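Local atomic coordinates of putative peptide ABC-transport system periplasmic peptide-binding protein (PDB entry 4OEV), a protein that binds nickel(II) outside the cytoplasmic membrane, probably delivering it to an ABC-type importer, and belongs to a family generally assigned to peptide transport. Residues Glu24-Val29 with Leu478-Val483; Ile217-Leu222 with Asn274-Tyr279; Ser238-Ala243 with Leu460-Val465; Phe281-Pro286 with Phe454-Tyr459. All coordinates share one frame; numbering follows the deposited sequence.

Interaction 1 (Glu24-Val29 with Leu478-Val483). With NI (nickel (II) ion), chain C; OXL (oxalate ion), chain D.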
loop_
_atom_site.group_PDB
_atom_site.type_symbol
_atom_site.label_atom_id
_atom_site.label_comp_id
_atom_site.label_asym_id
_atom_site.label_seq_id
_atom_site.Cartn_x
_atom_site.Cartn_y
_atom_site.Cartn_z
ATOM N N GLU A 24 3.169 -5.509 5.028
ATOM C CA GLU A 24 3.469 -4.922 3.725
ATOM C C GLU A 24 2.343 -4.025 3.234
ATOM O O GLU A 24 2.231 -3.783 2.040
ATOM C CB GLU A 24 3.761 -6.012 2.680
ATOM C CG GLU A 24 5.073 -6.725 2.983
ATOM C CD GLU A 24 5.555 -7.578 1.839
ATOM O OE1 GLU A 24 4.742 -8.313 1.234
ATOM O OE2 GLU A 24 6.741 -7.453 1.490
ATOM N N ASP A 25 1.519 -3.551 4.169
ATOM C CA ASP A 25 0.372 -2.663 3.903
ATOM C C ASP A 25 -0.607 -3.320 2.918
ATOM O O ASP A 25 -1.340 -2.617 2.218
ATOM C CB ASP A 25 0.779 -1.287 3.344
ATOM C CG ASP A 25 1.521 -0.415 4.344
ATOM O OD1 ASP A 25 1.565 -0.766 5.537
ATOM O OD2 ASP A 25 2.048 0.659 3.944
ATOM N N HIS A 26 -0.639 -4.653 2.868
ATOM C CA HIS A 26 -1.590 -5.316 1.971
ATOM C C HIS A 26 -2.722 -6.059 2.675
ATOM O O HIS A 26 -3.699 -6.412 2.037
ATOM C CB HIS A 26 -0.894 -6.329 1.073
ATOM C CG HIS A 26 -0.257 -5.715 -0.110
ATOM N ND1 HIS A 26 0.895 -4.963 -0.032
ATOM C CD2 HIS A 26 -0.642 -5.692 -1.415
ATOM C CE1 HIS A 26 1.207 -4.532 -1.249
ATOM N NE2 HIS A 26 0.282 -4.943 -2.081
ATOM N N ASP A 27 -2.610 -6.286 3.973
ATOM C CA ASP A 27 -3.593 -7.140 4.645
ATOM C C ASP A 27 -4.566 -6.373 5.537
ATOM O O ASP A 27 -4.401 -5.171 5.783
ATOM C CB ASP A 27 -2.881 -8.190 5.473
ATOM C CG ASP A 27 -2.226 -7.592 6.690
ATOM O OD1 ASP A 27 -2.935 -7.475 7.701
ATOM O OD2 ASP A 27 -1.032 -7.223 6.625
ATOM N N ALA A 28 -5.606 -7.070 5.989
ATOM C CA ALA A 28 -6.575 -6.470 6.906
ATOM C C ALA A 28 -6.559 -7.153 8.275
ATOM O O ALA A 28 -7.436 -6.861 9.109
ATOM C CB ALA A 28 -8.008 -6.503 6.313
ATOM N N VAL A 29 -5.593 -8.057 8.521
ATOM C CA VAL A 29 -5.658 -8.875 9.725
ATOM C C VAL A 29 -4.690 -8.449 10.852
ATOM O O VAL A 29 -5.029 -8.605 12.032
ATOM C CB VAL A 29 -5.430 -10.395 9.413
ATOM C CG1 VAL A 29 -6.613 -10.948 8.661
ATOM C CG2 VAL A 29 -4.151 -10.623 8.603
ATOM N N LEU A 478 -8.572 5.765 1.880
ATOM C CA LEU A 478 -7.989 4.431 1.848
ATOM C C LEU A 478 -6.581 4.464 1.247
ATOM O O LEU A 478 -6.129 5.503 0.709
ATOM C CB LEU A 478 -8.882 3.462 1.042
ATOM C CG LEU A 478 -10.310 3.323 1.619
ATOM C CD1 LEU A 478 -11.093 2.226 0.919
ATOM C CD2 LEU A 478 -10.305 3.108 3.190
ATOM N N GLY A 479 -5.888 3.333 1.368
ATOM C CA GLY A 479 -4.578 3.162 0.774
ATOM C C GLY A 479 -4.683 2.184 -0.373
ATOM O O GLY A 479 -5.777 1.860 -0.863
ATOM N N HIS A 480 -3.515 1.742 -0.781
ATOM C CA HIS A 480 -3.300 0.754 -1.827
ATOM C C HIS A 480 -4.127 -0.518 -1.547
ATOM O O HIS A 480 -4.181 -0.999 -0.399
ATOM C CB HIS A 480 -1.805 0.491 -1.897
ATOM C CG HIS A 480 -1.412 -0.538 -2.883
ATOM N ND1 HIS A 480 -1.840 -0.503 -4.202
ATOM C CD2 HIS A 480 -0.623 -1.631 -2.766
ATOM C CE1 HIS A 480 -1.340 -1.540 -4.846
ATOM N NE2 HIS A 480 -0.581 -2.239 -4.022
ATOM N N HIS A 481 -4.831 -0.979 -2.586
ATOM C CA HIS A 481 -5.820 -2.068 -2.559
ATOM C C HIS A 481 -7.022 -1.756 -1.698
ATOM O O HIS A 481 -7.753 -2.670 -1.363
ATOM C CB HIS A 481 -5.248 -3.426 -2.091
ATOM C CG HIS A 481 -4.173 -3.989 -2.980
ATOM N ND1 HIS A 481 -4.437 -4.642 -4.176
ATOM C CD2 HIS A 481 -2.826 -4.033 -2.819
ATOM C CE1 HIS A 481 -3.292 -5.035 -4.721
ATOM N NE2 HIS A 481 -2.300 -4.686 -3.911
ATOM N N GLY A 482 -7.238 -0.481 -1.365
ATOM C CA GLY A 482 -8.342 -0.088 -0.526
ATOM C C GLY A 482 -8.108 -0.451 0.937
ATOM O O GLY A 482 -9.020 -0.279 1.788
ATOM N N VAL A 483 -6.898 -0.932 1.246
ATOM C CA VAL A 483 -6.567 -1.273 2.656
ATOM C C VAL A 483 -6.942 -0.122 3.549
ATOM O O VAL A 483 -6.703 1.068 3.236
ATOM C CB VAL A 483 -5.080 -1.676 2.825
ATOM C CG1 VAL A 483 -4.633 -1.671 4.279
ATOM C CG2 VAL A 483 -4.847 -3.121 2.232
HETATM NI NI NI C . -0.170 -4.278 -4.157
HETATM C C1 OXL D . 0.782 -3.948 -6.769
HETATM C C2 OXL D . 1.954 -4.040 -5.798
HETATM O O1 OXL D . 0.908 -3.682 -8.038
HETATM O O2 OXL D . 3.041 -4.406 -6.282
HETATM O O3 OXL D . -0.338 -4.193 -6.277
HETATM O O4 OXL D . 1.809 -3.908 -4.526
HETATM O O HOH W 1 -2.083 -0.429 1.486
HETATM O O HOH W 2 0.112 -6.224 -4.308
#
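This is a metal-mediated contact between two loops, one following strand 6-11 and the other strand 454-467, close to the centre of the chain. Three imidazoles converge on one nickel ion through their NE2 atoms: His480 NE2 lies 2.1 Å from NI, and His26 NE2 on the other loop 2.2 Å from it. His481 NE2 is the third protein ligand; oxalate O3 and O4 and a water bring the total to six. The His26 and His480 rings are turned at 89° to each other. His480 carries CG anti to the backbone N (chi1 178°), whereas His481 has it beside the N (chi1 -63°); with these different torsions both residues reach the metal. His26 ND1 donates to Glu24 O at 2.7 Å, in the ring plane of His26 but above the carbonyl plane of Glu24; with the nickel bond it helps to fix the ring's rotation. In the second shell Asp240 accepts from His480 ND1 and Glu12 pairs with His481 ND1, probably making both rings stronger donors. Val483 CG2 packs 3.5 Å from His26 O, and a water bridges Asp25 O and His480 O. Three histidines, a bidentate oxalate and a water make up this nickel site of NikZ, an extracytoplasmic nickel-binding protein.

Interaction 2 (Ile217-Leu222 with Asn274-Tyr279); sequences IDVSLL and NLLHDY
Val219 is the knob of this contact, and the hollow that takes it is formed by the turn Leu276-Tyr279 at the end of helix 268-274. Its two methyls divide the work. CG1 sits in the crowded position between the backbone N and the carbonyl carbon (chi1 63°) and meets Leu276 CD2 at 4.0 Å, the two side chains crossing at about a right angle. CG2, anti to the N, meets more: besides Leu276 O it touches the edge of the imidazole, 3.9 Å from His277 CD2 and near the ring plane, and it lies 4.1 Å from Tyr279 CB. The hollow is lined by a type I' turn, in which His277 and Asp278 both have positive phi and Tyr279 N bonds back to Leu276 O at 2.8 Å. A second, smaller bump is Leu222, whose CD1 reaches tip to tip toward the phenol end of Tyr279, 4.1 Å from CZ. On the knob's own side an Asx turn shapes the backbone: Asp218 OD1 accepts from both Ser220 N and Ser220 OG, the latter at 2.8 Å. No hydrogen bond joins the two segments, so apolar fit carries the contact. Strand 454-467 touches both segments, Leu222 on Ala463 and Tyr279 on Asp461; Arg235 makes a cation-pi contact with the Tyr279 ring, and helix 342-357 takes Asp218 and Leu276 against Leu343.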
loop_
_atom_site.group_PDB
_atom_site.type_symbol
_atom_site.label_atom_id
_atom_site.label_comp_id
_atom_site.label_asym_id
_atom_site.label_seq_id
_atom_site.Cartn_x
_atom_site.Cartn_y
_atom_site.Cartn_z
ATOM N N ILE A 217 -15.503 -3.943 -4.490
ATOM C CA ILE A 217 -15.904 -4.442 -5.814
ATOM C C ILE A 217 -15.472 -3.523 -6.966
ATOM O O ILE A 217 -15.784 -2.323 -6.977
ATOM C CB ILE A 217 -17.440 -4.624 -5.883
ATOM C CG1 ILE A 217 -17.911 -5.621 -4.838
ATOM C CG2 ILE A 217 -17.867 -5.064 -7.306
ATOM C CD1 ILE A 217 -17.255 -7.011 -4.938
ATOM N N ASP A 218 -14.764 -4.080 -7.947
ATOM C CA ASP A 218 -14.366 -3.278 -9.104
ATOM C C ASP A 218 -15.531 -2.574 -9.800
ATOM O O ASP A 218 -16.631 -3.123 -9.924
ATOM C CB ASP A 218 -13.653 -4.123 -10.141
ATOM C CG ASP A 218 -13.016 -3.263 -11.197
ATOM O OD1 ASP A 218 -13.467 -3.263 -12.357
ATOM O OD2 ASP A 218 -12.046 -2.558 -10.846
ATOM N N VAL A 219 -15.268 -1.358 -10.272
ATOM C CA VAL A 219 -16.278 -0.552 -10.929
ATOM C C VAL A 219 -16.918 -1.319 -12.104
ATOM O O VAL A 219 -18.091 -1.105 -12.414
ATOM C CB VAL A 219 -15.660 0.801 -11.396
ATOM C CG1 VAL A 219 -14.560 0.573 -12.432
ATOM C CG2 VAL A 219 -16.699 1.708 -11.959
ATOM N N SER A 220 -16.199 -2.277 -12.691
ATOM C CA SER A 220 -16.725 -3.022 -13.833
ATOM C C SER A 220 -17.865 -3.956 -13.455
ATOM O O SER A 220 -18.584 -4.472 -14.327
ATOM C CB SER A 220 -15.627 -3.837 -14.503
ATOM O OG SER A 220 -15.242 -4.938 -13.692
ATOM N N LEU A 221 -18.042 -4.158 -12.157
ATOM C CA LEU A 221 -19.014 -5.118 -11.671
ATOM C C LEU A 221 -20.118 -4.480 -10.856
ATOM O O LEU A 221 -21.002 -5.188 -10.399
ATOM C CB LEU A 221 -18.309 -6.187 -10.828
ATOM C CG LEU A 221 -17.352 -7.079 -11.617
ATOM C CD1 LEU A 221 -16.329 -7.754 -10.711
ATOM C CD2 LEU A 221 -18.131 -8.127 -12.412
ATOM N N LEU A 222 -20.103 -3.150 -10.716
ATOM C CA LEU A 222 -21.016 -2.465 -9.782
ATOM C C LEU A 222 -22.453 -2.461 -10.286
ATOM O O LEU A 222 -23.434 -2.317 -9.510
ATOM C CB LEU A 222 -20.566 -1.033 -9.553
ATOM C CG LEU A 222 -19.449 -0.831 -8.529
ATOM C CD1 LEU A 222 -19.229 0.660 -8.296
ATOM C CD2 LEU A 222 -19.698 -1.612 -7.207
ATOM N N ASN A 274 -13.515 6.618 -19.830
ATOM C CA ASN A 274 -14.230 5.487 -20.404
ATOM C C ASN A 274 -14.144 4.182 -19.626
ATOM O O ASN A 274 -15.168 3.546 -19.379
ATOM C CB ASN A 274 -13.769 5.290 -21.841
ATOM C CG ASN A 274 -14.058 6.515 -22.700
ATOM O OD1 ASN A 274 -15.173 7.058 -22.663
ATOM N ND2 ASN A 274 -13.056 6.974 -23.453
ATOM N N LEU A 275 -12.948 3.757 -19.253
ATOM C CA LEU A 275 -12.833 2.492 -18.540
ATOM C C LEU A 275 -13.299 2.596 -17.090
ATOM O O LEU A 275 -14.038 1.725 -16.582
ATOM C CB LEU A 275 -11.392 1.990 -18.570
ATOM C CG LEU A 275 -11.087 0.737 -17.763
ATOM C CD1 LEU A 275 -11.927 -0.445 -18.262
ATOM C CD2 LEU A 275 -9.605 0.461 -17.884
ATOM N N LEU A 276 -12.902 3.688 -16.449
ATOM C CA LEU A 276 -13.026 3.796 -15.007
ATOM C C LEU A 276 -14.233 4.563 -14.594
ATOM O O LEU A 276 -14.461 4.736 -13.395
ATOM C CB LEU A 276 -11.794 4.448 -14.415
ATOM C CG LEU A 276 -10.719 3.387 -14.273
ATOM C CD1 LEU A 276 -9.384 4.030 -14.084
ATOM C CD2 LEU A 276 -11.080 2.509 -13.086
ATOM N N HIS A 277 -14.962 5.069 -15.584
ATOM C CA HIS A 277 -16.285 5.657 -15.369
ATOM C C HIS A 277 -16.267 6.712 -14.286
ATOM O O HIS A 277 -17.169 6.763 -13.451
ATOM C CB HIS A 277 -17.306 4.578 -15.009
ATOM C CG HIS A 277 -17.336 3.424 -15.964
ATOM N ND1 HIS A 277 -17.652 3.570 -17.299
ATOM C CD2 HIS A 277 -17.117 2.101 -15.772
ATOM C CE1 HIS A 277 -17.611 2.388 -17.892
ATOM N NE2 HIS A 277 -17.290 1.480 -16.986
ATOM N N ASP A 278 -15.201 7.500 -14.267
ATOM C CA ASP A 278 -15.033 8.568 -13.276
ATOM C C ASP A 278 -15.089 8.070 -11.792
ATOM O O ASP A 278 -15.501 8.789 -10.873
ATOM C CB ASP A 278 -16.072 9.670 -13.560
ATOM C CG ASP A 278 -15.860 10.323 -14.947
ATOM O OD1 ASP A 278 -14.688 10.633 -15.282
ATOM O OD2 ASP A 278 -16.849 10.499 -15.710
ATOM N N TYR A 279 -14.703 6.808 -11.601
ATOM C CA TYR A 279 -14.325 6.274 -10.296
ATOM C C TYR A 279 -12.814 6.413 -10.151
ATOM O O TYR A 279 -12.147 5.612 -9.474
ATOM C CB TYR A 279 -14.743 4.820 -10.171
ATOM C CG TYR A 279 -15.744 4.590 -9.072
ATOM C CD1 TYR A 279 -15.321 4.145 -7.822
ATOM C CD2 TYR A 279 -17.101 4.816 -9.272
ATOM C CE1 TYR A 279 -16.222 3.928 -6.789
ATOM C CE2 TYR A 279 -18.028 4.595 -8.239
ATOM C CZ TYR A 279 -17.569 4.155 -6.993
ATOM O OH TYR A 279 -18.450 3.927 -5.953
#

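Interaction 3 (Ser238-Ala243 with Leu460-Val465); sequences SADYRA and LDFALV
Two hydrogen bonds cross between the segments, both at Leu460. Its N donates to Asp240 O at 2.9 Å, almost straight and nearly along the C=O axis; its O accepts from Ser238 OG at 2.7 Å, in the carbonyl plane. The same Ser238 OG takes the N-H of Asp240, closing an ST turn, so the hydroxyl both bends its own chain and ties it to the neighbour. A water adds a bridge, accepting from Ser238 N and lying 2.7 Å from Leu460 O and 2.5 Å from Asp461 OD1; Asp461 OD2 forms salt bridges with Lys237 and Arg235. These bonds lie beside the pairing of strands 241-246 and 454-467, antiparallel neighbours in one sheet. Charge comes next. Arg242 grips Asp240 in an end-on salt bridge, NH1 to OD1 and NH2 to OD2, each at 3.0 Å and each from above the carboxylate plane. Besides its bond to the nickel ligand His480, Asp240 takes the backbone N of His481 on OD2, so Arg242 probably helps to hold this second-shell acid ionised. Apolar and ring contacts fill the remainder. Leu460 CD1 sits over the centre of one guanidinium face, 3.7 Å from Arg242 CZ, with the arginine chain bent at chi2 (-76°). Phe462 turns its edge to the acid, CZ 3.3 Å from Asp240 OD2, ring and carboxylate only 8° from coplanar.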
loop_
_atom_site.group_PDB
_atom_site.type_symbol
_atom_site.label_atom_id
_atom_site.label_comp_id
_atom_site.label_asym_id
_atom_site.label_seq_id
_atom_site.Cartn_x
_atom_site.Cartn_y
_atom_site.Cartn_z
ATOM N N SER A 238 -9.220 7.404 -2.224
ATOM C CA SER A 238 -7.997 6.700 -1.819
ATOM C C SER A 238 -6.769 7.379 -2.379
ATOM O O SER A 238 -6.860 8.120 -3.354
ATOM C CB SER A 238 -8.002 5.251 -2.279
ATOM O OG SER A 238 -7.382 5.131 -3.565
ATOM N N ALA A 239 -5.619 7.032 -1.823
ATOM C CA ALA A 239 -4.331 7.528 -2.319
ATOM C C ALA A 239 -3.699 6.468 -3.231
ATOM O O ALA A 239 -2.510 6.524 -3.574
ATOM C CB ALA A 239 -3.384 7.897 -1.130
ATOM N N ASP A 240 -4.504 5.476 -3.600
ATOM C CA ASP A 240 -4.033 4.363 -4.407
ATOM C C ASP A 240 -3.988 4.711 -5.899
ATOM O O ASP A 240 -5.010 5.110 -6.452
ATOM C CB ASP A 240 -4.959 3.171 -4.187
ATOM C CG ASP A 240 -4.397 1.897 -4.758
ATOM O OD1 ASP A 240 -3.202 1.863 -5.120
ATOM O OD2 ASP A 240 -5.131 0.907 -4.797
ATOM N N TYR A 241 -2.840 4.552 -6.550
ATOM C CA TYR A 241 -2.787 4.785 -8.033
ATOM C C TYR A 241 -2.381 3.526 -8.821
ATOM O O TYR A 241 -1.773 2.604 -8.275
ATOM C CB TYR A 241 -1.825 5.943 -8.369
ATOM C CG TYR A 241 -0.377 5.652 -7.975
ATOM C CD1 TYR A 241 0.445 4.874 -8.800
ATOM C CD2 TYR A 241 0.166 6.172 -6.807
ATOM C CE1 TYR A 241 1.773 4.584 -8.425
ATOM C CE2 TYR A 241 1.503 5.905 -6.441
ATOM C CZ TYR A 241 2.270 5.097 -7.242
ATOM O OH TYR A 241 3.565 4.810 -6.894
ATOM N N ARG A 242 -2.737 3.477 -10.113
ATOM C CA ARG A 242 -2.294 2.429 -11.015
ATOM C C ARG A 242 -1.331 3.051 -12.017
ATOM O O ARG A 242 -1.480 4.201 -12.359
ATOM C CB ARG A 242 -3.451 1.753 -11.808
ATOM C CG ARG A 242 -4.406 0.978 -10.891
ATOM C CD ARG A 242 -3.823 -0.336 -10.430
ATOM N NE ARG A 242 -4.579 -0.858 -9.307
ATOM C CZ ARG A 242 -4.390 -0.508 -8.039
ATOM N NH1 ARG A 242 -3.466 0.388 -7.693
ATOM N NH2 ARG A 242 -5.146 -1.045 -7.102
ATOM N N ALA A 243 -0.358 2.268 -12.451
ATOM C CA ALA A 243 0.697 2.734 -13.371
ATOM C C ALA A 243 1.277 1.565 -14.117
ATOM O O ALA A 243 1.147 0.428 -13.647
ATOM C CB ALA A 243 1.837 3.500 -12.547
ATOM N N LEU A 460 -7.486 5.811 -7.879
ATOM C CA LEU A 460 -8.759 5.097 -7.797
ATOM C C LEU A 460 -9.655 5.489 -6.613
ATOM O O LEU A 460 -9.162 5.769 -5.497
ATOM C CB LEU A 460 -8.482 3.602 -7.709
ATOM C CG LEU A 460 -7.556 3.011 -8.728
ATOM C CD1 LEU A 460 -7.435 1.533 -8.416
ATOM C CD2 LEU A 460 -8.152 3.221 -10.168
ATOM N N ASP A 461 -10.966 5.534 -6.855
ATOM C CA ASP A 461 -11.916 5.431 -5.755
ATOM C C ASP A 461 -12.220 3.962 -5.567
ATOM O O ASP A 461 -12.047 3.152 -6.481
ATOM C CB ASP A 461 -13.219 6.172 -6.010
ATOM C CG ASP A 461 -13.105 7.631 -5.789
ATOM O OD1 ASP A 461 -12.008 8.073 -5.413
ATOM O OD2 ASP A 461 -14.125 8.334 -5.958
ATOM N N PHE A 462 -12.716 3.620 -4.389
ATOM C CA PHE A 462 -13.088 2.242 -4.141
ATOM C C PHE A 462 -14.557 2.179 -3.834
ATOM O O PHE A 462 -15.123 3.107 -3.260
ATOM C CB PHE A 462 -12.253 1.637 -3.001
ATOM C CG PHE A 462 -10.882 1.225 -3.444
ATOM C CD1 PHE A 462 -10.682 -0.024 -4.010
ATOM C CD2 PHE A 462 -9.812 2.081 -3.306
ATOM C CE1 PHE A 462 -9.426 -0.423 -4.478
ATOM C CE2 PHE A 462 -8.531 1.689 -3.775
ATOM C CZ PHE A 462 -8.344 0.444 -4.341
ATOM N N ALA A 463 -15.168 1.070 -4.231
ATOM C CA ALA A 463 -16.568 0.846 -3.938
ATOM C C ALA A 463 -16.687 -0.257 -2.896
ATOM O O ALA A 463 -16.425 -1.427 -3.188
ATOM C CB ALA A 463 -17.359 0.480 -5.250
ATOM N N LEU A 464 -17.055 0.125 -1.671
ATOM C CA LEU A 464 -17.349 -0.861 -0.645
ATOM C C LEU A 464 -18.778 -1.320 -0.791
ATOM O O LEU A 464 -19.735 -0.557 -0.542
ATOM C CB LEU A 464 -17.100 -0.298 0.775
ATOM C CG LEU A 464 -17.527 -1.209 1.934
ATOM C CD1 LEU A 464 -17.005 -2.633 1.782
ATOM C CD2 LEU A 464 -17.041 -0.580 3.266
ATOM N N VAL A 465 -18.950 -2.573 -1.173
ATOM C CA VAL A 465 -20.320 -3.045 -1.340
ATOM C C VAL A 465 -20.738 -3.889 -0.152
ATOM O O VAL A 465 -20.059 -4.849 0.207
ATOM C CB VAL A 465 -20.527 -3.862 -2.599
ATOM C CG1 VAL A 465 -21.979 -4.273 -2.680
ATOM C CG2 VAL A 465 -20.116 -3.061 -3.835
HETATM O O HOH W 3 -9.542 8.329 -4.885
#

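Interaction 4 (Phe281-Pro286 with Phe454-Tyr459); sequences FVANHP and FIFLAY
Two aromatic rings of strand 454-467 and one of strand 280-282 carry this contact. The Phe281 ring has Tyr459 CB over one face, a CH-pi contact 3.6 Å from the ring centroid; the two rings lie 11° from parallel but slid apart. Phe456 is covered on both faces: His285 CA stands over its centre, 3.8 Å from the centroid, while Phe454 CD2 lies toward the rim of the opposite face. Pro286 CB adds a contact 3.7 Å from Phe456 CE1. At the edge of the Tyr459 ring lie His285 O and Pro286 C, and Ala283 CB packs 3.4 Å from Tyr459 CD2. Phe281 and Tyr459 form an antiparallel hydrogen-bonded pair, Tyr459 N donating to Phe281 O at 2.7 Å and Phe281 N returning the bond. Leu457 and Ala458 form a classic beta bulge opposite Arg242 of strand 241-246; separately, Ala283 N donates to Leu457 O at 2.9 Å from above the carbonyl plane. Tyr459 OH donates to a lone pair of His285 O, 2.6 Å away, and also takes the N-H of Glu288. The phenol thus ties down a loop that has left the strand, while Lys268 bonds to both Ala283 O and Phe456 O, probably easing the repulsion between them.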
loop_
_atom_site.group_PDB
_atom_site.type_symbol
_atom_site.label_atom_id
_atom_site.label_comp_id
_atom_site.label_asym_id
_atom_site.label_seq_id
_atom_site.Cartn_x
_atom_site.Cartn_y
_atom_site.Cartn_z
ATOM N N PHE A 281 -9.206 9.433 -11.121
ATOM C CA PHE A 281 -8.746 10.663 -11.735
ATOM C C PHE A 281 -7.359 10.387 -12.322
ATOM O O PHE A 281 -6.659 9.459 -11.887
ATOM C CB PHE A 281 -8.783 11.886 -10.765
ATOM C CG PHE A 281 -7.677 11.956 -9.700
ATOM C CD1 PHE A 281 -6.389 12.429 -10.007
ATOM C CD2 PHE A 281 -7.975 11.694 -8.342
ATOM C CE1 PHE A 281 -5.396 12.530 -8.996
ATOM C CE2 PHE A 281 -7.010 11.805 -7.328
ATOM C CZ PHE A 281 -5.722 12.218 -7.644
ATOM N N VAL A 282 -7.021 11.125 -13.380
ATOM C CA VAL A 282 -5.730 10.927 -14.055
ATOM C C VAL A 282 -4.568 11.152 -13.076
ATOM O O VAL A 282 -4.571 12.156 -12.359
ATOM C CB VAL A 282 -5.560 11.859 -15.252
ATOM C CG1 VAL A 282 -4.155 11.643 -15.881
ATOM C CG2 VAL A 282 -6.699 11.625 -16.281
ATOM N N ALA A 283 -3.608 10.213 -13.049
ATOM C CA ALA A 283 -2.396 10.299 -12.257
ATOM C C ALA A 283 -1.182 10.715 -13.101
ATOM O O ALA A 283 -1.048 10.328 -14.265
ATOM C CB ALA A 283 -2.098 8.952 -11.563
ATOM N N ASN A 284 -0.282 11.451 -12.466
ATOM C CA ASN A 284 0.966 11.909 -13.073
ATOM C C ASN A 284 2.145 11.674 -12.155
ATOM O O ASN A 284 3.272 11.551 -12.604
ATOM C CB ASN A 284 0.858 13.406 -13.408
ATOM C CG ASN A 284 0.118 13.641 -14.692
ATOM O OD1 ASN A 284 0.495 13.081 -15.731
ATOM N ND2 ASN A 284 -0.943 14.472 -14.640
ATOM N N HIS A 285 1.891 11.615 -10.858
ATOM C CA HIS A 285 2.994 11.330 -9.927
ATOM C C HIS A 285 2.437 10.700 -8.626
ATOM O O HIS A 285 1.225 10.565 -8.496
ATOM C CB HIS A 285 3.819 12.603 -9.681
ATOM C CG HIS A 285 3.204 13.592 -8.732
ATOM N ND1 HIS A 285 3.049 13.348 -7.382
ATOM C CD2 HIS A 285 2.800 14.871 -8.928
ATOM C CE1 HIS A 285 2.529 14.407 -6.802
ATOM N NE2 HIS A 285 2.372 15.350 -7.713
ATOM N N PRO A 286 3.311 10.257 -7.696
ATOM C CA PRO A 286 2.776 9.319 -6.692
ATOM C C PRO A 286 2.311 9.971 -5.384
ATOM O O PRO A 286 1.932 9.260 -4.425
ATOM C CB PRO A 286 3.960 8.405 -6.432
ATOM C CG PRO A 286 5.136 9.311 -6.566
ATOM C CD PRO A 286 4.769 10.402 -7.559
ATOM N N PHE A 454 7.833 5.079 -14.391
ATOM C CA PHE A 454 6.496 4.521 -14.686
ATOM C C PHE A 454 5.837 5.206 -15.883
ATOM O O PHE A 454 6.272 6.279 -16.345
ATOM C CB PHE A 454 5.486 4.672 -13.520
ATOM C CG PHE A 454 5.828 3.958 -12.195
ATOM C CD1 PHE A 454 6.840 2.982 -12.049
ATOM C CD2 PHE A 454 5.019 4.225 -11.080
ATOM C CE1 PHE A 454 7.106 2.398 -10.788
ATOM C CE2 PHE A 454 5.272 3.636 -9.820
ATOM C CZ PHE A 454 6.297 2.709 -9.683
ATOM N N ILE A 455 4.713 4.637 -16.320
ATOM C CA ILE A 455 3.645 5.478 -16.883
ATOM C C ILE A 455 2.554 5.584 -15.804
ATOM O O ILE A 455 1.923 4.551 -15.482
ATOM C CB ILE A 455 2.980 4.928 -18.127
ATOM C CG1 ILE A 455 4.018 4.711 -19.240
ATOM C CG2 ILE A 455 1.924 5.894 -18.560
ATOM C CD1 ILE A 455 3.410 4.100 -20.499
ATOM N N PHE A 456 2.390 6.755 -15.182
ATOM C CA PHE A 456 1.314 6.884 -14.172
ATOM C C PHE A 456 -0.017 6.951 -14.913
ATOM O O PHE A 456 -0.113 7.629 -15.922
ATOM C CB PHE A 456 1.484 8.104 -13.303
ATOM C CG PHE A 456 2.508 7.938 -12.233
ATOM C CD1 PHE A 456 2.109 7.620 -10.931
ATOM C CD2 PHE A 456 3.841 8.096 -12.500
ATOM C CE1 PHE A 456 3.029 7.478 -9.904
ATOM C CE2 PHE A 456 4.806 7.932 -11.435
ATOM C CZ PHE A 456 4.366 7.637 -10.158
ATOM N N LEU A 457 -1.037 6.280 -14.404
ATOM C CA LEU A 457 -2.300 6.217 -15.155
ATOM C C LEU A 457 -3.430 6.876 -14.376
ATOM O O LEU A 457 -3.963 7.891 -14.821
ATOM C CB LEU A 457 -2.624 4.765 -15.484
ATOM C CG LEU A 457 -1.574 4.138 -16.411
ATOM C CD1 LEU A 457 -1.722 2.598 -16.424
ATOM C CD2 LEU A 457 -1.774 4.693 -17.832
ATOM N N ALA A 458 -3.797 6.344 -13.201
ATOM C CA ALA A 458 -4.947 6.909 -12.521
ATOM C C ALA A 458 -4.950 6.635 -10.999
ATOM O O ALA A 458 -4.470 5.595 -10.554
ATOM C CB ALA A 458 -6.230 6.373 -13.121
ATOM N N TYR A 459 -5.518 7.568 -10.250
ATOM C CA TYR A 459 -5.858 7.369 -8.835
ATOM C C TYR A 459 -7.281 6.804 -8.744
ATOM O O TYR A 459 -8.148 7.228 -9.487
ATOM C CB TYR A 459 -5.774 8.681 -8.071
ATOM C CG TYR A 459 -4.353 9.052 -7.667
ATOM C CD1 TYR A 459 -3.876 8.786 -6.390
ATOM C CD2 TYR A 459 -3.513 9.715 -8.547
ATOM C CE1 TYR A 459 -2.572 9.153 -6.000
ATOM C CE2 TYR A 459 -2.197 10.069 -8.180
ATOM C CZ TYR A 459 -1.741 9.799 -6.910
ATOM O OH TYR A 459 -0.453 10.150 -6.551
#

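Strand 454-467 organises three of the four contacts. Interactions 3 and 4 both use it, their centres about 12 Å apart, and strand 241-246 joins them through backbone bonds from Arg242 to Leu457 and Ala458. Interaction 2, its centre about 10 Å from that of interaction 3, is tied to the same strand where Tyr279 O meets Asp461 N and Ile217 N meets Ala463 O. Interactions 1 and 3 have centres about 11 Å apart and touch, so the nickel site is tied, through Asp240, to the chain leading into strand 241-246. Along the chain, interaction 1 spans the other three, interaction 3 encloses interaction 4, and interaction 2 crosses interaction 3. Early and late chain thus meet at the metal.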